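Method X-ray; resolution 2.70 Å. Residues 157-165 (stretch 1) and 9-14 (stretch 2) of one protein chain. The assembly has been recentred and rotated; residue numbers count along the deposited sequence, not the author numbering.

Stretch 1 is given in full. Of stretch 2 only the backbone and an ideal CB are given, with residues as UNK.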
ATOM      1  N   ASN A 157      -8.953   0.542  -2.388  1.00 90.74           N
ATOM      2  CA  ASN A 157      -8.015   0.589  -1.289  1.00 68.12           C
ATOM      3  C   ASN A 157      -7.149  -0.632  -1.294  1.00 66.33           C
ATOM      4  O   ASN A 157      -7.335  -1.544  -2.076  1.00 76.06           O
ATOM      5  CB  ASN A 157      -8.766   0.668   0.015  1.00 55.66           C
ATOM      6  CG  ASN A 157      -9.674   1.853   0.051  1.00 72.81           C
ATOM      7  OD1 ASN A 157      -9.418   2.856  -0.625  1.00 78.15           O
ATOM      8  ND2 ASN A 157     -10.761   1.754   0.815  1.00 79.22           N
ATOM      9  N   PHE A 158      -6.213  -0.654  -0.375  1.00 58.36           N
ATOM     10  CA  PHE A 158      -5.130  -1.583  -0.439  1.00 43.84           C
ATOM     11  C   PHE A 158      -4.710  -1.731   1.012  1.00 39.14           C
ATOM     12  O   PHE A 158      -4.440  -0.731   1.684  1.00 41.09           O
ATOM     13  CB  PHE A 158      -4.051  -0.941  -1.322  1.00 48.95           C
ATOM     14  CG  PHE A 158      -2.681  -1.491  -1.122  1.00 54.04           C
ATOM     15  CD1 PHE A 158      -2.331  -2.698  -1.649  1.00 54.37           C
ATOM     16  CD2 PHE A 158      -1.744  -0.796  -0.402  1.00 57.60           C
ATOM     17  CE1 PHE A 158      -1.078  -3.200  -1.457  1.00 54.49           C
ATOM     18  CE2 PHE A 158      -0.486  -1.305  -0.206  1.00 57.12           C
ATOM     19  CZ  PHE A 158      -0.153  -2.498  -0.737  1.00 53.53           C
ATOM     20  N   ILE A 159      -4.727  -2.963   1.521  1.00 34.71           N
ATOM     21  CA  ILE A 159      -4.261  -3.231   2.884  1.00 30.74           C
ATOM     22  C   ILE A 159      -2.807  -3.640   2.826  1.00 31.55           C
ATOM     23  O   ILE A 159      -2.446  -4.632   2.165  1.00 31.56           O
ATOM     24  CB  ILE A 159      -4.973  -4.436   3.581  1.00 35.43           C
ATOM     25  CG1 ILE A 159      -6.505  -4.416   3.441  1.00 21.35           C
ATOM     26  CG2 ILE A 159      -4.501  -4.570   5.054  1.00 26.17           C
ATOM     27  CD1 ILE A 159      -7.167  -3.209   3.971  1.00 20.64           C
ATOM     28  N   GLY A 160      -1.970  -2.908   3.541  1.00 29.39           N
ATOM     29  CA  GLY A 160      -0.565  -3.247   3.582  1.00 32.95           C
ATOM     30  C   GLY A 160       0.147  -2.563   4.727  1.00 37.63           C
ATOM     31  O   GLY A 160      -0.444  -1.776   5.475  1.00 38.02           O
ATOM     32  N   GLY A 161       1.430  -2.860   4.865  1.00 40.08           N
ATOM     33  CA  GLY A 161       2.191  -2.313   5.967  1.00 46.62           C
ATOM     34  C   GLY A 161       2.018  -3.118   7.238  1.00 45.56           C
ATOM     35  O   GLY A 161       1.192  -4.032   7.336  1.00 48.74           O
ATOM     36  N   GLU A 162       2.832  -2.784   8.220  1.00 39.75           N
ATOM     37  CA  GLU A 162       2.684  -3.352   9.536  1.00 41.41           C
ATOM     38  C   GLU A 162       1.389  -2.852  10.179  1.00 38.99           C
ATOM     39  O   GLU A 162       1.285  -1.676  10.516  1.00 41.80           O
ATOM     40  CB  GLU A 162       3.874  -2.924  10.383  1.00 51.87           C
ATOM     41  CG  GLU A 162       5.106  -3.727  10.110  1.00 61.66           C
ATOM     42  CD  GLU A 162       4.974  -5.112  10.685  1.00 75.99           C
ATOM     43  OE1 GLU A 162       4.205  -5.274  11.673  1.00 69.61           O
ATOM     44  OE2 GLU A 162       5.624  -6.032  10.138  1.00 86.06           O
ATOM     45  N   GLY A 163       0.399  -3.724  10.344  1.00 32.64           N
ATOM     46  CA  GLY A 163      -0.782  -3.351  11.108  1.00 27.35           C
ATOM     47  C   GLY A 163      -1.961  -3.006  10.224  1.00 32.26           C
ATOM     48  O   GLY A 163      -2.856  -2.270  10.635  1.00 32.51           O
ATOM     49  N   LEU A 164      -1.943  -3.537   9.003  1.00 33.29           N
ATOM     50  CA  LEU A 164      -3.061  -3.430   8.081  1.00 33.66           C
ATOM     51  C   LEU A 164      -3.510  -1.988   7.850  1.00 37.83           C
ATOM     52  O   LEU A 164      -4.687  -1.643   8.043  1.00 37.38           O
ATOM     53  CB  LEU A 164      -4.243  -4.274   8.564  1.00 30.01           C
ATOM     54  CG  LEU A 164      -3.977  -5.688   9.073  1.00 32.67           C
ATOM     55  CD1 LEU A 164      -5.279  -6.328   9.440  1.00 39.61           C
ATOM     56  CD2 LEU A 164      -3.302  -6.538   8.048  1.00 35.84           C
ATOM     57  N   LEU A 165      -2.574  -1.141   7.447  1.00 36.97           N
ATOM     58  CA  LEU A 165      -2.947   0.204   7.042  1.00 32.77           C
ATOM     59  C   LEU A 165      -3.662   0.156   5.690  1.00 35.40           C
ATOM     60  O   LEU A 165      -3.496  -0.798   4.889  1.00 30.80           O
ATOM     61  CB  LEU A 165      -1.724   1.103   6.973  1.00 28.73           C
ATOM     62  CG  LEU A 165      -1.016   1.257   8.318  1.00 36.33           C
ATOM     63  CD1 LEU A 165       0.422   1.727   8.121  1.00 38.11           C
ATOM     64  CD2 LEU A 165      -1.782   2.235   9.212  1.00 31.94           C
ATOM     65  N   UNK A   9       9.622  -3.282   1.395  1.00 24.97           N
ATOM     66  CA  UNK A   9       9.547  -4.038   2.646  1.00 24.45           C
ATOM     67  C   UNK A   9       8.108  -4.150   3.090  1.00 26.52           C
ATOM     68  O   UNK A   9       7.806  -4.822   4.055  1.00 28.45           O
ATOM     69  CB  UNK A   9      10.392  -3.381   3.739  1.00 24.45           C
ATOM     70  N   UNK A  10       7.224  -3.478   2.365  1.00 27.80           N
ATOM     71  CA  UNK A  10       5.836  -3.400   2.744  1.00 24.63           C
ATOM     72  C   UNK A  10       5.208  -4.775   2.628  1.00 30.34           C
ATOM     73  O   UNK A  10       5.267  -5.396   1.569  1.00 32.19           O
ATOM     74  CB  UNK A  10       5.089  -2.380   1.882  1.00 24.63           C
ATOM     75  N   UNK A  11       4.602  -5.258   3.726  1.00 33.43           N
ATOM     76  CA  UNK A  11       3.803  -6.479   3.660  1.00 33.91           C
ATOM     77  C   UNK A  11       2.520  -6.206   2.913  1.00 33.41           C
ATOM     78  O   UNK A  11       1.880  -5.177   3.134  1.00 26.15           O
ATOM     79  CB  UNK A  11       3.502  -7.019   5.060  1.00 33.91           C
ATOM     80  N   UNK A  12       2.158  -7.124   2.031  1.00 35.95           N
ATOM     81  CA  UNK A  12       0.807  -7.163   1.516  1.00 34.69           C
ATOM     82  C   UNK A  12       0.164  -8.438   2.017  1.00 34.24           C
ATOM     83  O   UNK A  12       0.864  -9.375   2.385  1.00 36.53           O
ATOM     84  CB  UNK A  12       0.782  -7.084  -0.012  1.00 34.69           C
ATOM     85  N   UNK A  13      -1.164  -8.461   2.069  1.00 40.48           N
ATOM     86  CA  UNK A  13      -1.880  -9.581   2.682  1.00 38.01           C
ATOM     87  C   UNK A  13      -2.647 -10.368   1.629  1.00 37.60           C
ATOM     88  O   UNK A  13      -3.609  -9.864   1.037  1.00 41.64           O
ATOM     89  CB  UNK A  13      -2.836  -9.081   3.767  1.00 38.01           C
ATOM     90  N   UNK A  14      -2.178 -11.585   1.352  1.00 37.53           N
ATOM     91  CA  UNK A  14      -2.855 -12.437   0.366  1.00 42.90           C
ATOM     92  C   UNK A  14      -3.990 -13.194   1.034  1.00 50.95           C
ATOM     93  O   UNK A  14      -3.967 -13.451   2.248  1.00 48.85           O
ATOM     94  CB  UNK A  14      -1.872 -13.414  -0.282  1.00 42.90           C
TER

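Position 9 lies beyond the reach of stretch 1: nothing of that stretch comes within 5.5 Å of its CB, so the visible atoms set no preference and almost any side chain would do. The deposited residue is Glu9, which makes no contact here.

At position 10 the CA-to-CB bond runs sideways, and the CB sits 4.7 Å from Gly161 N. Two glycines in succession, Gly160 and Gly161, leave a shallow space without side chains, suited to something small or beta-branched. Thr10 fits: its CG2 packs over the backbone, 3.4 Å from Gly161 N. Its OG1 is hydrogen-bonded to a residue adjoining one of the stretches.

Position 11 points toward stretch 1, its CB 4.4 Å from Gly161 O. Its carbonyl does the most visible work, since Gly161 N donates a hydrogen bond to the O of position 11 (2.9 Å). Its own N has no acceptor in stretch 1, and phi of -71° lies within the range of a proline ring; several compact apolar residues would also suit. It is Pro11, whose ring lies beside the turn, with CD 4.1 Å from Glu162 N.

Position 12 directs its CB sideways, 4.5 Å from Phe158 CE1, so a modest apolar side chain, valine or isoleucine for instance, would meet the aromatic ring; its extended backbone (-113/157) suits beta-branching. Val12, with chi1 in m, brings CG1 to 3.7 Å from Phe158 CZ, at the ring's edge.

Position 13 faces stretch 1 most fully. Its CB points toward it, 4.7 Å from Ile159 O and 5.0 Å from Leu164 CD2, and beyond lies a surface formed by the backbone of Gly160 and Gly161 along one edge, with the side chains of Ile159 and Leu164 together on one side. At the far end, in the type II turn from Gly161 to Leu164, Gly161 O offers an acceptor. A long, flat side chain is favoured: phenylalanine could lie against this surface, but a polar tip would also use the carbonyl. Tyr13 does both. Its OH donates a hydrogen bond to Gly161 O (2.7 Å), while Leu164 CD2 sits over one ring face, 3.4 Å from the centroid of the Tyr13 ring, in a CH-pi contact. Ile159 CG2 approaches Tyr13 CD2 at 3.9 Å. The ring edge also comes close to the backbone, Tyr13 CE2 lying 3.9 Å from Gly160 CA.

Position 14 is again out of reach, and stretch 1 imposes nothing on it. Leu14 occupies it without touching stretch 1.

Stretch 2, residues 9-14: ETPVYL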
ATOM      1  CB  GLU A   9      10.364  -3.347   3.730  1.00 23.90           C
ATOM      2  CG  GLU A   9      11.844  -3.280   3.404  1.00 36.41           C
ATOM      3  CD  GLU A   9      12.506  -4.655   3.457  1.00 50.95           C
ATOM      4  OE1 GLU A   9      12.031  -5.504   4.261  1.00 49.38           O
ATOM      5  OE2 GLU A   9      13.499  -4.877   2.706  1.00 51.86           O
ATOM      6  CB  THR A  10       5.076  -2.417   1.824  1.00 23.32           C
ATOM      7  OG1 THR A  10       5.717  -1.134   1.852  1.00 16.38           O
ATOM      8  CG2 THR A  10       3.607  -2.279   2.256  1.00 17.80           C
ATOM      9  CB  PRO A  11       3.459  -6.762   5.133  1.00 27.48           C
ATOM     10  CG  PRO A  11       4.408  -5.957   5.921  1.00 22.41           C
ATOM     11  CD  PRO A  11       4.654  -4.726   5.092  1.00 27.71           C
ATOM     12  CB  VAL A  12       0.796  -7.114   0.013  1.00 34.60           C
ATOM     13  CG1 VAL A  12       1.425  -5.835  -0.413  1.00 40.79           C
ATOM     14  CG2 VAL A  12       1.578  -8.244  -0.533  1.00 37.34           C
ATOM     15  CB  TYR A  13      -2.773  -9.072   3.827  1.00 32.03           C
ATOM     16  CG  TYR A  13      -1.917  -8.415   4.892  1.00 39.18           C
ATOM     17  CD1 TYR A  13      -1.370  -9.167   5.937  1.00 42.07           C
ATOM     18  CD2 TYR A  13      -1.578  -7.065   4.808  1.00 38.92           C
ATOM     19  CE1 TYR A  13      -0.551  -8.586   6.891  1.00 38.05           C
ATOM     20  CE2 TYR A  13      -0.759  -6.467   5.758  1.00 38.77           C
ATOM     21  CZ  TYR A  13      -0.245  -7.235   6.799  1.00 43.81           C
ATOM     22  OH  TYR A  13       0.579  -6.672   7.754  1.00 49.11           O
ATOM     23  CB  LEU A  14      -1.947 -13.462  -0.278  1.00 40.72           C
ATOM     24  CG  LEU A  14      -0.589 -13.124  -0.867  1.00 32.30           C
ATOM     25  CD1 LEU A  14      -0.649 -11.842  -1.650  1.00 20.97           C
ATOM     26  CD2 LEU A  14       0.426 -13.059   0.254  1.00 45.14           C
TER
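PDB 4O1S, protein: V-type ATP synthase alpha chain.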